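Local coordinates for protein interferon-inducible and double-stranded-dependent eIF-2kinase (Carassius auratus, PDB 4KMF) that binds left-handed Z-DNA through this Zalpha domain, part of a longer PKR-like kinase that probably phosphorylates translation initiation factor eIF-2alpha, at residues H39-Q44 against V49-E54; I11-Q16 against K27-D32; L23-E28 against S34-H39. All coordinates share one frame; numbering follows the deposited sequence.

Contact 1. Residues H39-Q44 against V49-E54. With nucleotides of chain B.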
loop_
_atom_site.group_PDB
_atom_site.type_symbol
_atom_site.label_atom_id
_atom_site.label_comp_id
_atom_site.label_asym_id
_atom_site.label_seq_id
_atom_site.Cartn_x
_atom_site.Cartn_y
_atom_site.Cartn_z
ATOM N N HIS A 39 11.295 -1.256 7.073
ATOM C CA HIS A 39 12.606 -1.647 7.562
ATOM C C HIS A 39 13.188 -2.864 6.871
ATOM O O HIS A 39 14.384 -2.875 6.569
ATOM C CB HIS A 39 12.590 -1.821 9.076
ATOM C CG HIS A 39 12.313 -0.552 9.814
ATOM N ND1 HIS A 39 13.031 0.610 9.598
ATOM C CD2 HIS A 39 11.379 -0.249 10.743
ATOM C CE1 HIS A 39 12.560 1.567 10.379
ATOM N NE2 HIS A 39 11.557 1.073 11.084
ATOM N N LEU A 40 12.373 -3.894 6.628
ATOM C CA LEU A 40 12.883 -5.108 5.958
ATOM C C LEU A 40 13.416 -4.779 4.548
ATOM O O LEU A 40 14.475 -5.264 4.157
ATOM C CB LEU A 40 11.787 -6.175 5.856
ATOM C CG LEU A 40 11.531 -6.881 7.201
ATOM C CD1 LEU A 40 10.279 -7.765 7.143
ATOM C CD2 LEU A 40 12.769 -7.644 7.666
ATOM N N TYR A 41 12.679 -3.960 3.790
ATOM C CA TYR A 41 13.133 -3.614 2.443
ATOM C C TYR A 41 14.353 -2.689 2.460
ATOM O O TYR A 41 15.219 -2.840 1.594
ATOM C CB TYR A 41 11.986 -3.079 1.562
ATOM C CG TYR A 41 11.071 -4.195 1.073
ATOM C CD1 TYR A 41 9.942 -4.586 1.829
ATOM C CD2 TYR A 41 11.333 -4.872 -0.120
ATOM C CE1 TYR A 41 9.104 -5.623 1.410
ATOM C CE2 TYR A 41 10.495 -5.925 -0.549
ATOM C CZ TYR A 41 9.388 -6.301 0.235
ATOM O OH TYR A 41 8.582 -7.343 -0.203
ATOM N N ASN A 42 14.464 -1.783 3.453
ATOM C CA ASN A 42 15.725 -1.008 3.624
ATOM C C ASN A 42 16.876 -1.953 3.947
ATOM O O ASN A 42 17.959 -1.831 3.369
ATOM C CB ASN A 42 15.643 -0.029 4.809
ATOM C CG ASN A 42 14.710 1.131 4.576
ATOM O OD1 ASN A 42 14.417 1.495 3.451
ATOM N ND2 ASN A 42 14.297 1.766 5.666
ATOM N N LEU A 43 16.631 -2.908 4.853
ATOM C CA LEU A 43 17.638 -3.916 5.219
ATOM C C LEU A 43 18.026 -4.772 4.018
ATOM O O LEU A 43 19.137 -5.256 3.935
ATOM C CB LEU A 43 17.154 -4.780 6.388
ATOM C CG LEU A 43 17.176 -4.134 7.766
ATOM C CD1 LEU A 43 16.443 -5.000 8.755
ATOM C CD2 LEU A 43 18.642 -3.915 8.204
ATOM N N GLN A 44 17.121 -4.971 3.076
ATOM C CA GLN A 44 17.471 -5.653 1.857
ATOM C C GLN A 44 18.344 -4.799 0.930
ATOM O O GLN A 44 19.328 -5.289 0.355
ATOM C CB GLN A 44 16.198 -6.085 1.154
ATOM C CG GLN A 44 16.506 -6.943 -0.063
ATOM C CD GLN A 44 15.282 -7.512 -0.657
ATOM O OE1 GLN A 44 15.116 -8.730 -0.683
ATOM N NE2 GLN A 44 14.416 -6.652 -1.172
ATOM N N VAL A 49 19.529 -8.460 4.842
ATOM C CA VAL A 49 18.509 -9.500 4.788
ATOM C C VAL A 49 18.150 -9.779 3.338
ATOM O O VAL A 49 18.482 -8.985 2.460
ATOM C CB VAL A 49 17.175 -9.140 5.591
ATOM C CG1 VAL A 49 17.447 -8.836 7.063
ATOM C CG2 VAL A 49 16.428 -7.996 4.953
ATOM N N PHE A 50 17.492 -10.910 3.095
ATOM C CA PHE A 50 16.907 -11.223 1.779
ATOM C C PHE A 50 15.515 -11.828 1.981
ATOM O O PHE A 50 15.197 -12.374 3.042
ATOM C CB PHE A 50 17.820 -12.173 0.979
ATOM C CG PHE A 50 17.894 -13.541 1.560
ATOM C CD1 PHE A 50 17.069 -14.557 1.071
ATOM C CD2 PHE A 50 18.750 -13.811 2.621
ATOM C CE1 PHE A 50 17.135 -15.843 1.640
ATOM C CE2 PHE A 50 18.813 -15.076 3.188
ATOM C CZ PHE A 50 18.002 -16.089 2.701
ATOM N N ASN A 51 14.672 -11.717 0.962
ATOM C CA ASN A 51 13.388 -12.401 1.048
ATOM C C ASN A 51 13.247 -13.513 0.010
ATOM O O ASN A 51 13.968 -13.521 -0.997
ATOM C CB ASN A 51 12.252 -11.401 1.049
ATOM C CG ASN A 51 11.728 -11.117 -0.307
ATOM O OD1 ASN A 51 11.010 -11.944 -0.906
ATOM N ND2 ASN A 51 12.021 -9.934 -0.799
ATOM N N SER A 52 12.342 -14.447 0.277
ATOM C CA SER A 52 12.297 -15.720 -0.438
ATOM C C SER A 52 11.479 -15.696 -1.714
ATOM O O SER A 52 11.443 -16.712 -2.432
ATOM C CB SER A 52 11.724 -16.790 0.464
ATOM O OG SER A 52 10.367 -16.509 0.710
ATOM N N ASN A 53 10.796 -14.590 -2.004
ATOM C CA ASN A 53 9.863 -14.573 -3.171
ATOM C C ASN A 53 8.624 -15.457 -3.014
ATOM O O ASN A 53 7.866 -15.694 -3.981
ATOM C CB ASN A 53 10.548 -14.957 -4.481
ATOM C CG ASN A 53 11.497 -13.904 -4.967
ATOM O OD1 ASN A 53 11.311 -12.712 -4.694
ATOM N ND2 ASN A 53 12.537 -14.328 -5.695
ATOM N N GLU A 54 8.413 -15.949 -1.809
ATOM C CA GLU A 54 7.179 -16.592 -1.515
ATOM C C GLU A 54 6.134 -15.509 -1.249
ATOM O O GLU A 54 6.470 -14.345 -1.101
ATOM C CB GLU A 54 7.347 -17.495 -0.327
ATOM C CG GLU A 54 8.080 -18.763 -0.675
ATOM C CD GLU A 54 8.611 -19.488 0.559
ATOM O OE1 GLU A 54 8.185 -20.641 0.818
ATOM O OE2 GLU A 54 9.443 -18.906 1.280
ATOM P P DG B 5 3.199 -2.848 3.582
ATOM O OP1 DG B 5 3.154 -4.086 4.368
ATOM O OP2 DG B 5 2.342 -1.676 3.935
ATOM O "O5'" DG B 5 4.705 -2.326 3.477
ATOM C "C5'" DG B 5 4.991 -1.101 2.798
ATOM C "C4'" DG B 5 6.496 -1.007 2.705
ATOM O "O4'" DG B 5 7.056 -2.098 1.940
ATOM C "C3'" DG B 5 6.931 0.273 2.030
ATOM O "O3'" DG B 5 7.324 1.111 3.106
ATOM C "C2'" DG B 5 8.146 -0.112 1.203
ATOM C "C1'" DG B 5 8.095 -1.618 1.089
ATOM N N9 DG B 5 7.718 -2.095 -0.247
ATOM C C8 DG B 5 8.413 -3.010 -1.014
ATOM N N7 DG B 5 7.835 -3.280 -2.148
ATOM C C5 DG B 5 6.686 -2.478 -2.156
ATOM C C6 DG B 5 5.662 -2.382 -3.139
ATOM O O6 DG B 5 5.632 -3.003 -4.217
ATOM N N1 DG B 5 4.646 -1.473 -2.793
ATOM C C2 DG B 5 4.639 -0.755 -1.607
ATOM N N2 DG B 5 3.589 0.059 -1.415
ATOM N N3 DG B 5 5.589 -0.887 -0.633
ATOM C C4 DG B 5 6.603 -1.731 -0.995
ATOM P P DC B 4 5.156 -7.635 0.854
ATOM O OP1 DC B 4 6.502 -7.673 1.473
ATOM O OP2 DC B 4 4.020 -7.858 1.741
ATOM O "O5'" DC B 4 4.924 -6.272 0.076
ATOM C "C5'" DC B 4 5.563 -5.038 0.496
ATOM C "C4'" DC B 4 4.496 -3.938 0.520
ATOM O "O4'" DC B 4 4.006 -3.695 -0.824
ATOM C "C3'" DC B 4 3.243 -4.256 1.336
ATOM O "O3'" DC B 4 2.794 -3.093 2.048
ATOM C "C2'" DC B 4 2.208 -4.646 0.297
ATOM C "C1'" DC B 4 2.584 -3.659 -0.782
ATOM N N1 DC B 4 2.033 -4.024 -2.095
ATOM C C2 DC B 4 0.744 -3.601 -2.439
ATOM O O2 DC B 4 0.095 -2.929 -1.641
ATOM N N3 DC B 4 0.248 -3.937 -3.663
ATOM C C4 DC B 4 0.979 -4.692 -4.500
ATOM N N4 DC B 4 0.482 -4.972 -5.695
ATOM C C5 DC B 4 2.308 -5.129 -4.171
ATOM C C6 DC B 4 2.786 -4.790 -2.965
HETATM O O HOH W 1 12.018 -8.142 -2.859
#

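Contact 2. Residues I11-Q16 against K27-D32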
loop_
_atom_site.group_PDB
_atom_site.type_symbol
_atom_site.label_atom_id
_atom_site.label_comp_id
_atom_site.label_asym_id
_atom_site.label_seq_id
_atom_site.Cartn_x
_atom_site.Cartn_y
_atom_site.Cartn_z
ATOM N N ILE A 11 17.049 -7.283 13.008
ATOM C CA ILE A 11 18.173 -8.207 12.776
ATOM C C ILE A 11 18.373 -9.183 13.949
ATOM O O ILE A 11 18.560 -10.391 13.734
ATOM C CB ILE A 11 19.501 -7.446 12.453
ATOM C CG1 ILE A 11 19.344 -6.631 11.160
ATOM C CG2 ILE A 11 20.714 -8.387 12.378
ATOM C CD1 ILE A 11 19.071 -7.451 9.901
ATOM N N ASP A 12 18.308 -8.665 15.175
ATOM C CA ASP A 12 18.451 -9.513 16.366
ATOM C C ASP A 12 17.344 -10.560 16.415
ATOM O O ASP A 12 17.592 -11.735 16.748
ATOM C CB ASP A 12 18.420 -8.660 17.648
ATOM C CG ASP A 12 19.643 -7.759 17.802
ATOM O OD1 ASP A 12 20.683 -7.960 17.127
ATOM O OD2 ASP A 12 19.570 -6.832 18.644
ATOM N N PHE A 13 16.120 -10.133 16.089
ATOM C CA PHE A 13 15.000 -11.044 16.013
ATOM C C PHE A 13 15.254 -12.199 15.024
ATOM O O PHE A 13 14.981 -13.388 15.334
ATOM C CB PHE A 13 13.699 -10.309 15.675
ATOM C CG PHE A 13 12.523 -11.230 15.631
ATOM C CD1 PHE A 13 12.100 -11.806 14.420
ATOM C CD2 PHE A 13 11.879 -11.610 16.819
ATOM C CE1 PHE A 13 11.050 -12.738 14.406
ATOM C CE2 PHE A 13 10.804 -12.506 16.788
ATOM C CZ PHE A 13 10.390 -13.059 15.590
ATOM N N LEU A 14 15.729 -11.864 13.822
ATOM C CA LEU A 14 16.022 -12.918 12.846
ATOM C C LEU A 14 17.182 -13.801 13.271
ATOM O O LEU A 14 17.148 -14.997 13.008
ATOM C CB LEU A 14 16.230 -12.359 11.440
ATOM C CG LEU A 14 15.000 -11.645 10.881
ATOM C CD1 LEU A 14 15.376 -10.817 9.665
ATOM C CD2 LEU A 14 13.865 -12.627 10.537
ATOM N N ARG A 15 18.201 -13.227 13.898
ATOM C CA ARG A 15 19.323 -14.031 14.443
ATOM C C ARG A 15 18.813 -15.011 15.513
ATOM O O ARG A 15 19.244 -16.183 15.536
ATOM C CB ARG A 15 20.430 -13.135 15.005
ATOM N N GLN A 16 17.882 -14.557 16.367
ATOM C CA GLN A 16 17.381 -15.382 17.471
ATOM C C GLN A 16 16.340 -16.397 17.015
ATOM O O GLN A 16 16.252 -17.500 17.566
ATOM C CB GLN A 16 16.826 -14.511 18.604
ATOM N N LYS A 27 4.701 -8.672 15.179
ATOM C CA LYS A 27 4.100 -8.978 16.471
ATOM C C LYS A 27 5.129 -8.923 17.609
ATOM O O LYS A 27 4.821 -8.420 18.692
ATOM C CB LYS A 27 3.428 -10.355 16.426
ATOM N N GLU A 28 6.342 -9.423 17.364
ATOM C CA GLU A 28 7.400 -9.407 18.400
ATOM C C GLU A 28 8.091 -8.051 18.624
ATOM O O GLU A 28 8.338 -7.644 19.762
ATOM C CB GLU A 28 8.400 -10.521 18.180
ATOM C CG GLU A 28 9.609 -10.533 19.203
ATOM C CD GLU A 28 9.263 -10.626 20.724
ATOM O OE1 GLU A 28 8.074 -10.820 21.139
ATOM O OE2 GLU A 28 10.240 -10.503 21.512
ATOM N N ILE A 29 8.401 -7.339 17.563
ATOM C CA ILE A 29 8.999 -6.011 17.716
ATOM C C ILE A 29 7.914 -5.020 18.187
ATOM O O ILE A 29 8.220 -3.971 18.780
ATOM C CB ILE A 29 9.707 -5.543 16.377
ATOM C CG1 ILE A 29 10.684 -6.612 15.867
ATOM C CG2 ILE A 29 10.450 -4.247 16.566
ATOM C CD1 ILE A 29 11.645 -7.221 16.935
ATOM N N GLY A 30 6.643 -5.369 17.923
ATOM C CA GLY A 30 5.475 -4.598 18.353
ATOM C C GLY A 30 5.243 -3.376 17.494
ATOM O O GLY A 30 4.771 -2.337 17.990
ATOM N N LEU A 31 5.590 -3.484 16.205
ATOM C CA LEU A 31 5.364 -2.423 15.229
ATOM C C LEU A 31 4.343 -2.891 14.207
ATOM O O LEU A 31 4.198 -4.082 13.967
ATOM C CB LEU A 31 6.654 -2.095 14.490
ATOM C CG LEU A 31 7.811 -1.532 15.294
ATOM C CD1 LEU A 31 9.041 -1.616 14.371
ATOM C CD2 LEU A 31 7.541 -0.098 15.729
ATOM N N ASP A 32 3.628 -1.964 13.588
ATOM C CA ASP A 32 2.678 -2.367 12.550
ATOM C C ASP A 32 3.425 -3.003 11.366
ATOM O O ASP A 32 4.592 -2.681 11.122
ATOM C CB ASP A 32 1.854 -1.176 12.055
ATOM C CG ASP A 32 2.713 -0.100 11.426
ATOM O OD1 ASP A 32 2.669 0.048 10.202
ATOM O OD2 ASP A 32 3.468 0.594 12.145
#

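Contact 3. Residues L23-E28 against S34-H39. With nucleotides of chain B.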
loop_
_atom_site.group_PDB
_atom_site.type_symbol
_atom_site.label_atom_id
_atom_site.label_comp_id
_atom_site.label_asym_id
_atom_site.label_seq_id
_atom_site.Cartn_x
_atom_site.Cartn_y
_atom_site.Cartn_z
ATOM N N LEU A 23 4.698 -10.644 9.352
ATOM C CA LEU A 23 3.634 -10.582 10.345
ATOM C C LEU A 23 4.180 -11.059 11.685
ATOM O O LEU A 23 3.941 -10.454 12.703
ATOM C CB LEU A 23 2.425 -11.395 9.884
ATOM C CG LEU A 23 1.153 -11.064 10.657
ATOM C CD1 LEU A 23 0.128 -10.488 9.693
ATOM C CD2 LEU A 23 0.609 -12.311 11.373
ATOM N N THR A 24 4.980 -12.103 11.670
ATOM C CA THR A 24 5.612 -12.582 12.904
ATOM C C THR A 24 6.597 -11.588 13.569
ATOM O O THR A 24 6.589 -11.389 14.783
ATOM C CB THR A 24 6.319 -13.855 12.591
ATOM O OG1 THR A 24 5.348 -14.768 12.077
ATOM C CG2 THR A 24 6.964 -14.432 13.840
ATOM N N ILE A 25 7.459 -10.998 12.741
ATOM C CA ILE A 25 8.431 -10.029 13.182
ATOM C C ILE A 25 7.676 -8.843 13.754
ATOM O O ILE A 25 8.015 -8.339 14.833
ATOM C CB ILE A 25 9.294 -9.553 11.983
ATOM C CG1 ILE A 25 10.052 -10.729 11.343
ATOM C CG2 ILE A 25 10.248 -8.435 12.430
ATOM C CD1 ILE A 25 10.720 -10.389 10.001
ATOM N N ALA A 26 6.646 -8.379 13.053
ATOM C CA ALA A 26 5.843 -7.251 13.568
ATOM C C ALA A 26 5.249 -7.487 14.945
ATOM O O ALA A 26 5.307 -6.600 15.797
ATOM C CB ALA A 26 4.767 -6.873 12.584
ATOM N N LYS A 27 4.701 -8.672 15.179
ATOM C CA LYS A 27 4.100 -8.978 16.471
ATOM C C LYS A 27 5.129 -8.923 17.609
ATOM O O LYS A 27 4.821 -8.420 18.692
ATOM C CB LYS A 27 3.428 -10.355 16.426
ATOM N N GLU A 28 6.342 -9.423 17.364
ATOM C CA GLU A 28 7.400 -9.407 18.400
ATOM C C GLU A 28 8.091 -8.051 18.624
ATOM O O GLU A 28 8.338 -7.644 19.762
ATOM C CB GLU A 28 8.400 -10.521 18.180
ATOM C CG GLU A 28 9.609 -10.533 19.203
ATOM C CD GLU A 28 9.263 -10.626 20.724
ATOM O OE1 GLU A 28 8.074 -10.820 21.139
ATOM O OE2 GLU A 28 10.240 -10.503 21.512
ATOM N N SER A 34 3.398 -2.480 8.146
ATOM C CA SER A 34 3.937 -1.596 7.109
ATOM C C SER A 34 5.253 -1.028 7.545
ATOM O O SER A 34 6.154 -0.847 6.755
ATOM C CB SER A 34 3.036 -0.386 6.890
ATOM O OG SER A 34 1.788 -0.762 6.409
ATOM N N THR A 35 5.355 -0.690 8.816
ATOM C CA THR A 35 6.601 -0.180 9.373
ATOM C C THR A 35 7.700 -1.233 9.348
ATOM O O THR A 35 8.830 -0.938 8.962
ATOM C CB THR A 35 6.374 0.383 10.817
ATOM O OG1 THR A 35 5.516 1.532 10.720
ATOM C CG2 THR A 35 7.698 0.832 11.463
ATOM N N VAL A 36 7.372 -2.447 9.781
ATOM C CA VAL A 36 8.302 -3.569 9.680
ATOM C C VAL A 36 8.740 -3.778 8.243
ATOM O O VAL A 36 9.933 -3.946 7.990
ATOM C CB VAL A 36 7.725 -4.821 10.288
ATOM C CG1 VAL A 36 8.690 -5.998 10.117
ATOM C CG2 VAL A 36 7.514 -4.518 11.777
ATOM N N ASN A 37 7.793 -3.733 7.299
ATOM C CA ASN A 37 8.158 -3.925 5.899
ATOM C C ASN A 37 9.046 -2.810 5.375
ATOM O O ASN A 37 9.985 -3.065 4.639
ATOM C CB ASN A 37 6.912 -4.136 5.033
ATOM C CG ASN A 37 6.527 -5.580 4.937
ATOM O OD1 ASN A 37 7.361 -6.463 5.119
ATOM N ND2 ASN A 37 5.261 -5.835 4.616
ATOM N N ARG A 38 8.781 -1.570 5.777
ATOM C CA ARG A 38 9.679 -0.461 5.431
ATOM C C ARG A 38 11.128 -0.821 5.834
ATOM O O ARG A 38 12.055 -0.744 5.033
ATOM C CB ARG A 38 9.223 0.824 6.118
ATOM C CG ARG A 38 10.174 1.979 5.835
ATOM C CD ARG A 38 9.611 3.286 6.370
ATOM N NE ARG A 38 10.095 3.589 7.706
ATOM C CZ ARG A 38 9.329 3.691 8.799
ATOM N NH1 ARG A 38 8.002 3.528 8.722
ATOM N NH2 ARG A 38 9.897 3.975 9.982
ATOM N N HIS A 39 11.295 -1.256 7.073
ATOM C CA HIS A 39 12.606 -1.647 7.562
ATOM C C HIS A 39 13.188 -2.864 6.871
ATOM O O HIS A 39 14.384 -2.875 6.569
ATOM C CB HIS A 39 12.590 -1.821 9.076
ATOM C CG HIS A 39 12.313 -0.552 9.814
ATOM N ND1 HIS A 39 13.031 0.610 9.598
ATOM C CD2 HIS A 39 11.379 -0.249 10.743
ATOM C CE1 HIS A 39 12.560 1.567 10.379
ATOM N NE2 HIS A 39 11.557 1.073 11.084
ATOM P P DG B 5 3.199 -2.848 3.582
ATOM O OP1 DG B 5 3.154 -4.086 4.368
ATOM O OP2 DG B 5 2.342 -1.676 3.935
ATOM O "O5'" DG B 5 4.705 -2.326 3.477
ATOM C "C5'" DG B 5 4.991 -1.101 2.798
ATOM C "C4'" DG B 5 6.496 -1.007 2.705
ATOM O "O4'" DG B 5 7.056 -2.098 1.940
ATOM C "C3'" DG B 5 6.931 0.273 2.030
ATOM O "O3'" DG B 5 7.324 1.111 3.106
ATOM C "C2'" DG B 5 8.146 -0.112 1.203
ATOM C "C1'" DG B 5 8.095 -1.618 1.089
ATOM N N9 DG B 5 7.718 -2.095 -0.247
ATOM C C8 DG B 5 8.413 -3.010 -1.014
ATOM N N7 DG B 5 7.835 -3.280 -2.148
ATOM C C5 DG B 5 6.686 -2.478 -2.156
ATOM C C6 DG B 5 5.662 -2.382 -3.139
ATOM O O6 DG B 5 5.632 -3.003 -4.217
ATOM N N1 DG B 5 4.646 -1.473 -2.793
ATOM C C2 DG B 5 4.639 -0.755 -1.607
ATOM N N2 DG B 5 3.589 0.059 -1.415
ATOM N N3 DG B 5 5.589 -0.887 -0.633
ATOM C C4 DG B 5 6.603 -1.731 -0.995
ATOM P P DC B 4 5.156 -7.635 0.854
ATOM O OP1 DC B 4 6.502 -7.673 1.473
ATOM O OP2 DC B 4 4.020 -7.858 1.741
ATOM O "O5'" DC B 4 4.924 -6.272 0.076
ATOM C "C5'" DC B 4 5.563 -5.038 0.496
ATOM C "C4'" DC B 4 4.496 -3.938 0.520
ATOM O "O4'" DC B 4 4.006 -3.695 -0.824
ATOM C "C3'" DC B 4 3.243 -4.256 1.336
ATOM O "O3'" DC B 4 2.794 -3.093 2.048
ATOM C "C2'" DC B 4 2.208 -4.646 0.297
ATOM C "C1'" DC B 4 2.584 -3.659 -0.782
ATOM N N1 DC B 4 2.033 -4.024 -2.095
ATOM C C2 DC B 4 0.744 -3.601 -2.439
ATOM O O2 DC B 4 0.095 -2.929 -1.641
ATOM N N3 DC B 4 0.248 -3.937 -3.663
ATOM C C4 DC B 4 0.979 -4.692 -4.500
ATOM N N4 DC B 4 0.482 -4.972 -5.695
ATOM C C5 DC B 4 2.308 -5.129 -4.171
ATOM C C6 DC B 4 2.786 -4.790 -2.965
ATOM P P DC B 6 7.248 2.705 3.054
ATOM O OP1 DC B 6 8.560 3.176 3.543
ATOM O OP2 DC B 6 6.041 3.044 3.826
ATOM O "O5'" DC B 6 7.113 3.147 1.554
ATOM C "C5'" DC B 6 7.280 4.535 1.374
ATOM C "C4'" DC B 6 6.300 4.998 0.324
ATOM O "O4'" DC B 6 6.696 4.443 -0.951
ATOM C "C3'" DC B 6 4.842 4.628 0.511
ATOM O "O3'" DC B 6 4.090 5.757 0.089
ATOM C "C2'" DC B 6 4.632 3.471 -0.462
ATOM C "C1'" DC B 6 5.576 3.846 -1.586
ATOM N N1 DC B 6 6.078 2.706 -2.417
ATOM C C2 DC B 6 5.342 2.338 -3.550
ATOM O O2 DC B 6 4.296 2.943 -3.807
ATOM N N3 DC B 6 5.795 1.340 -4.329
ATOM C C4 DC B 6 6.936 0.714 -3.985
ATOM N N4 DC B 6 7.361 -0.285 -4.767
ATOM C C5 DC B 6 7.718 1.081 -2.833
ATOM C C6 DC B 6 7.239 2.074 -2.073
#

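Contact 1. Residues H39-Q44 against V49-E54
CG of Gln44 lies anti to the backbone N (chi1 -174°) and the chain stays extended beyond it, carrying the amide across to Asn51. There OE1 accepts two weak hydrogen bonds from a single residue, one from Asn51 ND2 at 3.3 Å and one from Asn51 N at 3.4 Å. The amide planes are turned 40° from each other, and a water accepts from Gln44 NE2 and, at 2.7 Å, from Asn51 ND2, adding an indirect link beside the weak direct one. The other end of the Asn51 amide is also fixed, OD1 accepting from Asn53 N in an Asx turn that bends the chain after the strand.

Where the strand begins, the contact turns apolar. Val49 sets CG2 against Leu43 CB at 3.6 Å and near the carbonyl oxygen of Leu40, while Val49 N gives a weak bond to Leu43 O. Val49 O is buried without a hydrogen-bond partner, although the CA of Gln44 makes a CA-H...O contact with it.

Tyr41 is turned to the DNA. One ring face lies over C8 of DG5 of chain B, which stands 3.3 Å above the ring centre, and its OH donates to OP1 of DC4 of chain B at 2.7 Å, in the ring plane.

The N-to-C direction of the helical segment 39-44 makes 111° with that of strand 49-51. Trp59 of strand 58-61 touches Leu40, Val49 and Asn51 and meets the Tyr41 ring edge-to-face, while Ile10 and Ile11 of helix 2-17 pack against Leu40 and Val49 respectively.

Contact 2. Residues I11-Q16 against K27-D32
Phe13 and Glu28 show how the aliphatic part of a charged residue can serve as a packing surface for an aromatic ring. The ring leaves helix 2-17 with CG anti to the backbone N (chi1 -178°), which sends it across to helix 22-29. Its CE2 corner makes the closest approach, 3.3 Å from Glu28 CG and 3.4 Å from Glu28 CB, and the neighbouring CD2 lies 3.5 Å from the same CG. The methylenes come at the ring obliquely. A bend at chi2 of Glu28 (57°) then takes the carboxylate away from the helix that carries Phe13, its plane inclined 33° to the ring, so that carbon rather than oxygen makes the contact.

Ile29 touches nearer the root of the phenylalanine. Its CD1 methyl lies 3.9 Å from Phe13 CB, adding an aliphatic contact beside the one made by the ring. With only a CB at the position of Phe13, as in an alanine, the Glu28 methylenes would probably lose their aromatic partner and the two helices most of their contact on this side.

The pairing is small and lies at the surface, but it borders the core: Phe13 also touches Thr24 and Ile25, while Ile29 reaches back to Met6 of helix 2-17. The contact sets helix 2-17 against the first helix of the helix-turn-helix unit, within the three-helix core of the winged-helix Zalpha domain.

Contact 3. Residues L23-E28 against S34-H39
Apolar packing is what joins Val36 to Ile25 and Ala26. Val36 straddles the two neighbours with its two branches: CG1 meets the CG2 methyl of Ile25 at 3.7 Å, and CG2 lies at the same 3.7 Å from both CA and CB of Ala26. The fork is set by its first torsion (chi1 178°), which puts CG1 anti to the backbone N and leaves CG2 beside that N. The small alanine lets the backbones come near, the CA atoms of Ala26 and Val36 being 5.9 Å apart. All three residues are buried.

Two polar side chains of segment 34-39 bind the DNA by hydrogen bonds. Ser34 OG donates to OP2 of DG5 of chain B at 2.7 Å. Asn37 ND2 donates to OP1 of the same phosphate, also at 2.7 Å and nearly straight (164°), so two side chains one helical turn apart hold its two non-bridging oxygens.

The charged side chain is Arg38. It lays its aliphatic CG and CD against OP1 of DC6 of chain B, with CD 3.0 Å from that oxygen, while its guanidinium is directed to Glu3, and the salt bridge formed there by NH2 ties it to helix 2-17.

Helix 22-29 against helix 33-45 is the helix-turn-helix unit of the Zalpha winged-helix domain, and helix 33-45 is its recognition helix, here gripping the phosphates of Z-DNA.

From the N terminus, helix 2-17 leads through strand 20-21 into helix 22-29, and contact 2 closes this first loop. Contact 3 opens on that same second helix, sharing Lys27 and Glu28 with contact 2, and closes the short turn into helix 33-45. Contact 1 starts at His39, where contact 3 ends, and closes the bend from the recognition helix into strand 49-51. Contacts 2 and 3 overlap on helix 22-29, contact 1 follows in series, and none nests in another. Core packing joins them: Ile11 touches Leu43, Leu14 touches Val49, Leu14 and Leu40 both reach Ile25, and Leu31 packs on Val36. Together they tie three helices and, through strand 49-51, the sheet into one small DNA-binding domain.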